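Possible substrate binding protein of ABC transporter system (Rhodopseudomonas palustris, PDB 3N0X) probably binds branched-chain amino acids or related ligands in the periplasm and delivers them to an ABC-type importer. Local coordinates at residues Q300-K303 with K309-A312. Numbering follows the deposited sequence.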
ATOM      1  N   GLN A 300     -22.161  -2.220 -10.848  1.00 16.53           N
ATOM      2  CA  GLN A 300     -22.984  -3.393 -11.094  1.00 18.55           C
ATOM      3  C   GLN A 300     -23.981  -3.585  -9.928  1.00 19.43           C
ATOM      4  O   GLN A 300     -25.161  -3.895 -10.142  1.00 22.52           O
ATOM      5  CB  GLN A 300     -22.112  -4.646 -11.299  1.00 19.69           C
ATOM      6  CG  GLN A 300     -22.891  -5.852 -11.761  1.00 28.09           C
ATOM      7  N   LYS A 301     -23.508  -3.418  -8.702  1.00 18.56           N
ATOM      8  CA  LYS A 301     -24.362  -3.629  -7.547  0.50 18.89           C
ATOM      9  C   LYS A 301     -25.405  -2.516  -7.402  1.00 19.90           C
ATOM     10  O   LYS A 301     -26.586  -2.814  -7.144  1.00 21.48           O
ATOM     11  CB  LYS A 301     -23.540  -3.761  -6.269  0.50 18.53           C
ATOM     12  CG  LYS A 301     -24.402  -4.063  -5.059  0.50 18.24           C
ATOM     13  CD  LYS A 301     -23.578  -4.240  -3.808  0.50 17.11           C
ATOM     14  CE  LYS A 301     -24.425  -3.949  -2.564  0.50 20.62           C
ATOM     15  NZ  LYS A 301     -23.612  -3.856  -1.322  0.50 21.13           N
ATOM     16  N   ALA A 302     -24.990  -1.259  -7.594  1.00 19.29           N
ATOM     17  CA  ALA A 302     -25.881  -0.097  -7.472  1.00 20.13           C
ATOM     18  C   ALA A 302     -26.862   0.017  -8.626  1.00 21.48           C
ATOM     19  O   ALA A 302     -27.928   0.651  -8.478  1.00 21.49           O
ATOM     20  CB  ALA A 302     -25.062   1.182  -7.355  1.00 19.76           C
ATOM     21  N   LYS A 303     -26.511  -0.550  -9.777  1.00 21.09           N
ATOM     22  CA  LYS A 303     -27.305  -0.414 -11.014  1.00 21.73           C
ATOM     23  C   LYS A 303     -27.540   1.059 -11.384  1.00 23.14           C
ATOM     24  O   LYS A 303     -28.575   1.434 -11.979  1.00 21.80           O
ATOM     25  CB  LYS A 303     -28.603  -1.210 -10.898  1.00 24.55           C
ATOM     26  CG  LYS A 303     -28.385  -2.741 -10.767  1.00 30.64           C
ATOM     27  CD  LYS A 303     -27.784  -3.336 -12.061  1.00 42.52           C
ATOM     28  CE  LYS A 303     -27.400  -4.823 -11.936  1.00 47.18           C
ATOM     29  NZ  LYS A 303     -26.100  -5.120 -12.664  1.00 42.36           N
ATOM     30  N   LYS A 309     -26.393   6.282  -4.276  1.00 18.45           N
ATOM     31  CA  LYS A 309     -26.558   4.839  -4.498  1.00 19.25           C
ATOM     32  C   LYS A 309     -25.211   4.110  -4.464  1.00 17.77           C
ATOM     33  O   LYS A 309     -25.115   2.979  -3.931  1.00 17.95           O
ATOM     34  CB  LYS A 309     -27.317   4.555  -5.808  1.00 18.72           C
ATOM     35  CG  LYS A 309     -28.804   4.937  -5.756  1.00 20.49           C
ATOM     36  CD  LYS A 309     -29.480   4.651  -7.102  1.00 20.01           C
ATOM     37  CE  LYS A 309     -30.988   4.898  -7.037  1.00 27.19           C
ATOM     38  NZ  LYS A 309     -31.616   4.830  -8.357  1.00 28.45           N
ATOM     39  N   LEU A 310     -24.180   4.765  -4.989  1.00 18.02           N
ATOM     40  CA  LEU A 310     -22.831   4.196  -4.985  1.00 17.55           C
ATOM     41  C   LEU A 310     -22.276   4.105  -3.561  1.00 18.90           C
ATOM     42  O   LEU A 310     -21.717   3.067  -3.188  1.00 17.62           O
ATOM     43  CB  LEU A 310     -21.882   4.986  -5.884  1.00 16.90           C
ATOM     44  CG  LEU A 310     -22.115   4.773  -7.388  1.00 17.87           C
ATOM     45  CD1 LEU A 310     -21.234   5.756  -8.199  1.00 21.45           C
ATOM     46  CD2 LEU A 310     -21.886   3.312  -7.751  1.00 18.66           C
ATOM     47  N   ILE A 311     -22.437   5.159  -2.753  1.00 17.67           N
ATOM     48  CA  ILE A 311     -21.969   5.119  -1.359  1.00 17.70           C
ATOM     49  C   ILE A 311     -22.638   3.962  -0.616  1.00 17.95           C
ATOM     50  O   ILE A 311     -21.975   3.223   0.104  1.00 18.26           O
ATOM     51  CB  ILE A 311     -22.218   6.476  -0.606  1.00 18.36           C
ATOM     52  CG1 ILE A 311     -21.373   7.584  -1.235  1.00 20.53           C
ATOM     53  CG2 ILE A 311     -21.905   6.346   0.911  1.00 17.98           C
ATOM     54  CD1 ILE A 311     -21.641   9.002  -0.650  1.00 19.74           C
ATOM     55  N   ALA A 312     -23.960   3.834  -0.776  1.00 16.67           N
ATOM     56  CA  ALA A 312     -24.727   2.799  -0.089  1.00 19.79           C
ATOM     57  C   ALA A 312     -24.298   1.419  -0.539  1.00 20.12           C
ATOM     58  O   ALA A 312     -24.242   0.477   0.273  1.00 21.59           O
ATOM     59  CB  ALA A 312     -26.266   2.995  -0.304  1.00 21.57           C
TER
HETATM   60  O   HOH W   1     -24.785  -2.015   0.768  1.00 35.39           O
HETATM   61  O   HOH W   2     -30.504   1.757  -9.228  1.00 37.15           O
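The methyl of Ala302 points at the second helix, touching the Lys309 carbonyl oxygen and a Leu310 methyl, where helix 283-302 ends and helix 307-314 runs past it. Its CB lies 3.8 Å from Leu310 CD2 and 3.9 Å from Lys309 O, so one small group meets both a branch tip and a carbonyl oxygen. Leu310 leaves its helix pointing away from Ala302. With CG beside the backbone N (chi1 -74°), however, CD2 swings back toward the methyl, while Leu310 also touches Ile99. Beside this apolar spot the CB atoms of Ala302 and Lys309 are 4.3 Å apart, before the lysine chain runs on extended.

No direct hydrogen bond crosses; two waters bridge the segments, each with a less secure lysine side. One donates to Ala312 O at 2.6 Å and accepts from Lys301 NZ at 3.0 Å, reached by a lysine extended from chi1 (-177°) onward. In this one of two modelled conformers the ammonium also bonds Ala313 O, so a permanent Lys301 link is doubtful. The second donates to Ala302 O at 2.9 Å and takes a weak bond from Lys309 NZ.

Lys303, with positive phi (55°), leaves the helix and folds back for a weak bond from NZ to Gln300 O, plus a salt bridge to Asp43. Little apolar surface is thus shared, and cationic lysines gather near carbonyls in the last turns of both helices, where they would probably offset the negative ends of the helix dipoles.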